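Local coordinates for protein nitrite oxidoreductase subunit A (Kuenenia stuttgartiensis, PDB 7B04) that belongs to the molybdopterin oxidoreductase family and carries a molybdenum atom, two molecules of the pterin cofactor MD1 and an iron-sulfur cluster, at residues M214-M228 / L262-G274. Numbering follows the deposited sequence.
Sequences MQGAGTRTFKGRGGM and LGGRNWSNYTWHG. With MD1 (phosphoric acid 4-(2-amino-4-oxo-3,4,5,6,-tetrahydro-pteridin-6-yl)-2-hydroxy-3,4-dimercapto-but-3-en-yl ester guanylate ester), chain C.
Lys223 pairs with Arg265 and Gly224 with Asn266 on neighbouring parallel strands, the two ends of a beta-alpha-beta unit whose crossover is helix 238-254. Three backbone bonds set the register: Arg265 N donates to Phe222 O (3.1 Å), Gly224 N to Arg265 O, and Trp267 N to Gly224 O. The last carbonyl also accepts from Asn243 ND2 of the crossover helix. The opposite edge of strand 222-226 is bonded to strand 648-652, so the strand lies inside the sheet. Before the strands, Thr219 OG1 donates to Leu262 O (2.6 Å), tilted from the carbonyl plane, while Arg220 NH2 serves Gln215 OE1 and Arg213 O, and Leu262 CG covers one face of its guanidinium. Lys223 lays CB over the face of the Trp267 indole, 3.8 Å from the centroid of the five-membered ring in a CH-pi contact. Bends in the chain (chi2 67°, chi4 -59°) turn its ammonium to a salt bridge with Glu612 and hydrogen bonds with Ser644 O and Thr646 OG1. Past the strands, the Asn269 amide grips segment 214-228 with both its ends: ND2 donates to Gly226 O (2.7 Å) nearly in line with the carbonyl, and OD1 accepts from Arg225 NE, at a doubtfully short length, and weakly from NH2. With CG anti to the backbone N (chi1 169°), Arg225 extends to the cofactor end, where its NH2 lies 2.9 Å from His273 NE2. His273 belongs to the MD1 pocket near the molybdenum; Met228 SD meets its ring edge, and MD1 O3A sits over one face, 2.9 Å from His273 NE2.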
# COMPACT_ATOMS: atom_id res chain seq x y z
N MET B 214 -0.97 -7.43 42.04
CA MET B 214 -0.03 -6.34 42.29
C MET B 214 0.97 -6.72 43.38
O MET B 214 2.10 -6.21 43.40
CB MET B 214 -0.80 -5.08 42.66
CG MET B 214 -1.58 -4.48 41.50
SD MET B 214 -2.42 -3.00 42.04
CE MET B 214 -1.15 -2.21 43.02
N GLN B 215 0.55 -7.57 44.31
CA GLN B 215 1.40 -8.04 45.41
C GLN B 215 1.94 -6.88 46.22
O GLN B 215 3.06 -6.91 46.72
CB GLN B 215 2.56 -8.89 44.89
CG GLN B 215 2.36 -10.37 45.06
CD GLN B 215 3.43 -11.19 44.38
OE1 GLN B 215 3.58 -11.15 43.15
NE2 GLN B 215 4.19 -11.93 45.17
N GLY B 216 1.14 -5.84 46.36
CA GLY B 216 1.61 -4.72 47.12
C GLY B 216 2.48 -3.76 46.34
O GLY B 216 2.88 -2.73 46.89
N ALA B 217 2.94 -4.13 45.14
CA ALA B 217 3.73 -3.22 44.32
C ALA B 217 2.84 -2.18 43.66
O ALA B 217 1.90 -2.54 42.94
CB ALA B 217 4.51 -3.95 43.24
N GLY B 218 3.19 -0.91 43.83
CA GLY B 218 2.46 0.14 43.13
C GLY B 218 2.90 0.20 41.68
O GLY B 218 2.11 0.52 40.79
N THR B 219 4.17 -0.10 41.45
CA THR B 219 4.73 -0.09 40.11
C THR B 219 4.07 -1.09 39.17
O THR B 219 4.21 -0.96 37.95
CB THR B 219 6.22 -0.38 40.19
OG1 THR B 219 6.42 -1.60 40.92
CG2 THR B 219 6.92 0.75 40.93
N ARG B 220 3.33 -2.06 39.70
CA ARG B 220 2.63 -2.98 38.81
C ARG B 220 1.42 -2.35 38.14
O ARG B 220 0.80 -2.97 37.27
CB ARG B 220 2.25 -4.27 39.54
CG ARG B 220 3.44 -5.21 39.63
CD ARG B 220 3.08 -6.68 39.51
NE ARG B 220 4.29 -7.51 39.60
CZ ARG B 220 4.35 -8.71 40.18
NH1 ARG B 220 5.50 -9.37 40.21
NH2 ARG B 220 3.27 -9.25 40.74
N THR B 221 1.07 -1.13 38.55
CA THR B 221 0.09 -0.32 37.85
C THR B 221 0.71 0.45 36.69
O THR B 221 -0.03 1.05 35.91
CB THR B 221 -0.59 0.66 38.82
OG1 THR B 221 0.41 1.39 39.54
CG2 THR B 221 -1.46 -0.09 39.81
N PHE B 222 2.03 0.45 36.58
CA PHE B 222 2.71 1.04 35.43
C PHE B 222 2.76 0.01 34.31
O PHE B 222 3.23 -1.12 34.51
CB PHE B 222 4.13 1.49 35.77
CG PHE B 222 4.85 2.17 34.63
CD1 PHE B 222 4.86 3.55 34.52
CD2 PHE B 222 5.51 1.42 33.66
CE1 PHE B 222 5.52 4.17 33.48
CE2 PHE B 222 6.17 2.05 32.61
CZ PHE B 222 6.18 3.42 32.52
N LYS B 223 2.30 0.41 33.13
CA LYS B 223 2.28 -0.47 31.98
C LYS B 223 3.20 0.12 30.92
O LYS B 223 2.90 1.18 30.35
CB LYS B 223 0.86 -0.65 31.46
CG LYS B 223 0.07 -1.73 32.19
CD LYS B 223 -0.24 -1.42 33.64
CE LYS B 223 -0.86 -2.64 34.30
NZ LYS B 223 -2.12 -3.09 33.62
N GLY B 224 4.31 -0.55 30.67
CA GLY B 224 5.27 -0.09 29.69
C GLY B 224 5.34 -1.01 28.50
O GLY B 224 5.71 -2.18 28.61
N ARG B 225 4.96 -0.50 27.34
CA ARG B 225 4.91 -1.28 26.12
C ARG B 225 5.99 -0.81 25.16
O ARG B 225 5.98 0.35 24.75
CB ARG B 225 3.54 -1.16 25.45
CG ARG B 225 3.52 -1.72 24.05
CD ARG B 225 2.16 -2.30 23.69
NE ARG B 225 2.21 -2.96 22.40
CZ ARG B 225 1.26 -2.91 21.47
NH1 ARG B 225 0.16 -2.21 21.68
NH2 ARG B 225 1.43 -3.55 20.33
N GLY B 226 6.90 -1.70 24.81
CA GLY B 226 7.74 -1.43 23.66
C GLY B 226 7.00 -1.94 22.45
O GLY B 226 6.82 -3.16 22.33
N GLY B 227 6.62 -1.07 21.53
CA GLY B 227 5.69 -1.58 20.56
C GLY B 227 6.45 -2.26 19.44
O GLY B 227 7.21 -1.62 18.70
N MET B 228 6.17 -3.54 19.26
CA MET B 228 6.86 -4.41 18.31
C MET B 228 8.36 -4.12 18.26
O MET B 228 8.91 -3.66 17.25
CB MET B 228 6.25 -4.25 16.93
CG MET B 228 4.73 -4.25 16.94
SD MET B 228 3.92 -5.83 16.57
CE MET B 228 5.14 -7.04 17.07
N LEU B 262 9.54 -5.24 42.84
CA LEU B 262 8.94 -5.55 41.52
C LEU B 262 8.74 -4.27 40.72
O LEU B 262 8.32 -3.29 41.28
CB LEU B 262 7.61 -6.26 41.71
CG LEU B 262 7.45 -6.96 43.04
CD1 LEU B 262 6.35 -6.31 43.83
CD2 LEU B 262 7.13 -8.41 42.80
N GLY B 263 8.96 -4.34 39.42
CA GLY B 263 8.89 -3.19 38.55
C GLY B 263 7.67 -3.19 37.66
O GLY B 263 6.63 -3.79 37.97
N GLY B 264 7.81 -2.53 36.52
CA GLY B 264 6.70 -2.33 35.62
C GLY B 264 6.30 -3.62 34.95
O GLY B 264 6.97 -4.65 35.04
N ARG B 265 5.14 -3.60 34.33
CA ARG B 265 4.62 -4.75 33.62
C ARG B 265 4.77 -4.58 32.12
O ARG B 265 4.33 -3.56 31.55
CB ARG B 265 3.18 -5.00 34.00
CG ARG B 265 3.10 -5.79 35.28
CD ARG B 265 1.72 -6.29 35.53
NE ARG B 265 1.55 -7.62 34.96
CZ ARG B 265 0.58 -8.45 35.30
NH1 ARG B 265 0.48 -9.65 34.73
NH2 ARG B 265 -0.32 -8.08 36.20
N ASN B 266 5.41 -5.55 31.48
CA ASN B 266 5.67 -5.51 30.06
C ASN B 266 4.39 -5.84 29.29
O ASN B 266 3.78 -6.89 29.51
CB ASN B 266 6.78 -6.49 29.70
CG ASN B 266 8.08 -6.21 30.42
OD1 ASN B 266 8.32 -5.10 30.88
ND2 ASN B 266 8.91 -7.24 30.54
N TRP B 267 3.96 -4.91 28.45
CA TRP B 267 2.75 -5.10 27.66
C TRP B 267 3.07 -5.86 26.38
O TRP B 267 4.08 -5.59 25.72
CB TRP B 267 2.10 -3.75 27.35
CG TRP B 267 0.96 -3.52 28.25
CD1 TRP B 267 0.71 -4.20 29.41
CD2 TRP B 267 -0.09 -2.57 28.11
NE1 TRP B 267 -0.44 -3.73 29.99
CE2 TRP B 267 -0.95 -2.73 29.22
CE3 TRP B 267 -0.40 -1.59 27.16
CZ2 TRP B 267 -2.09 -1.95 29.40
CZ3 TRP B 267 -1.54 -0.82 27.34
CH2 TRP B 267 -2.37 -1.00 28.46
N SER B 268 2.18 -6.79 26.03
CA SER B 268 2.43 -7.70 24.93
C SER B 268 2.15 -7.00 23.59
O SER B 268 1.47 -5.97 23.52
CB SER B 268 1.56 -8.95 25.07
OG SER B 268 0.18 -8.59 25.16
N ASN B 269 2.69 -7.59 22.53
CA ASN B 269 2.52 -7.06 21.18
C ASN B 269 1.86 -8.04 20.23
O ASN B 269 0.86 -7.69 19.58
CB ASN B 269 3.89 -6.63 20.61
CG ASN B 269 4.45 -5.43 21.33
OD1 ASN B 269 3.78 -4.42 21.50
ND2 ASN B 269 5.71 -5.52 21.74
N TYR B 270 2.38 -9.26 20.13
CA TYR B 270 1.93 -10.21 19.12
C TYR B 270 0.47 -10.57 19.32
O TYR B 270 -0.35 -10.49 18.40
CB TYR B 270 2.82 -11.45 19.16
CG TYR B 270 2.70 -12.40 17.99
CD1 TYR B 270 2.57 -11.94 16.69
CD2 TYR B 270 2.76 -13.78 18.20
CE1 TYR B 270 2.49 -12.82 15.63
CE2 TYR B 270 2.68 -14.66 17.14
CZ TYR B 270 2.54 -14.18 15.86
OH TYR B 270 2.45 -15.06 14.80
N THR B 271 0.13 -11.01 20.53
CA THR B 271 -1.24 -11.41 20.82
C THR B 271 -2.20 -10.23 20.79
O THR B 271 -3.32 -10.36 20.28
CB THR B 271 -1.27 -12.12 22.17
OG1 THR B 271 -0.84 -11.21 23.19
CG2 THR B 271 -0.35 -13.31 22.11
N TRP B 272 -1.80 -9.09 21.36
CA TRP B 272 -2.67 -7.91 21.39
C TRP B 272 -3.20 -7.57 20.01
O TRP B 272 -4.36 -7.17 19.86
CB TRP B 272 -1.91 -6.73 21.99
CG TRP B 272 -2.53 -5.40 21.67
CD1 TRP B 272 -1.94 -4.36 21.01
CD2 TRP B 272 -3.86 -4.98 21.98
NE1 TRP B 272 -2.82 -3.31 20.90
CE2 TRP B 272 -4.01 -3.67 21.49
CE3 TRP B 272 -4.94 -5.58 22.63
CZ2 TRP B 272 -5.19 -2.95 21.63
CZ3 TRP B 272 -6.11 -4.87 22.77
CH2 TRP B 272 -6.23 -3.56 22.27
N HIS B 273 -2.36 -7.70 18.98
CA HIS B 273 -2.78 -7.39 17.62
C HIS B 273 -3.59 -8.51 16.98
O HIS B 273 -4.04 -8.34 15.84
CB HIS B 273 -1.54 -7.07 16.77
CG HIS B 273 -0.86 -5.79 17.15
ND1 HIS B 273 0.42 -5.48 16.75
CD2 HIS B 273 -1.28 -4.74 17.89
CE1 HIS B 273 0.76 -4.30 17.24
NE2 HIS B 273 -0.26 -3.83 17.93
N GLY B 274 -3.82 -9.62 17.68
CA GLY B 274 -4.51 -10.73 17.05
C GLY B 274 -3.68 -11.48 16.04
O GLY B 274 -4.23 -12.16 15.17
PB MD1 C . 0.55 -0.65 15.57
O3B MD1 C . 0.60 0.03 14.08
O1B MD1 C . -0.11 0.32 16.51
O2B MD1 C . 1.96 -0.92 16.04
O3A MD1 C . -0.29 -2.08 15.59
C10 MD1 C . -0.50 -2.83 14.43
C11 MD1 C . -1.92 -3.47 14.49
O11 MD1 C . -2.94 -2.54 13.66
C12 MD1 C . -1.90 -4.73 14.05
S12 MD1 C . -0.36 -5.39 13.36
C13 MD1 C . -3.10 -5.72 14.09
S13 MD1 C . -2.70 -7.36 13.40
C14 MD1 C . -4.46 -5.53 14.56
N15 MD1 C . -5.36 -5.50 13.24
C16 MD1 C . -6.67 -4.99 13.39
C15 MD1 C . -7.64 -5.18 12.28
O14 MD1 C . -7.32 -5.77 11.31
N17 MD1 C . -9.02 -4.64 12.41
C17 MD1 C . -9.44 -3.87 13.67
N16 MD1 C . -10.79 -3.34 13.79
N18 MD1 C . -8.46 -3.66 14.80
C20 MD1 C . -7.12 -4.18 14.71
N8 MD1 C . -6.25 -3.96 15.78
C7 MD1 C . -4.75 -4.47 15.59
PA MD1 C . 1.50 1.36 13.72
O1A MD1 C . 1.88 1.36 12.26
O2A MD1 C . 0.67 2.57 14.03
O5' MD1 C . 2.86 1.51 14.64
C5' MD1 C . 3.78 2.48 14.23
C4' MD1 C . 3.59 3.80 15.05
O4' MD1 C . 4.97 4.27 15.61
C1' MD1 C . 5.42 5.44 14.68
N9 MD1 C . 6.82 5.25 14.22
C4 MD1 C . 7.80 5.32 15.11
N3 MD1 C . 7.77 5.57 16.58
C2 MD1 C . 9.03 5.59 17.32
N2 MD1 C . 8.99 5.82 18.75
N1 MD1 C . 10.29 5.39 16.66
C6 MD1 C . 10.30 5.16 15.25
O6 MD1 C . 11.34 4.99 14.69
C5 MD1 C . 8.98 5.13 14.47
N7 MD1 C . 8.71 4.94 13.18
C8 MD1 C . 7.37 5.02 13.02
C2' MD1 C . 4.61 5.44 13.70
O2' MD1 C . 4.36 6.80 13.25
C3' MD1 C . 3.21 4.76 14.29
O3' MD1 C . 2.48 5.76 15.05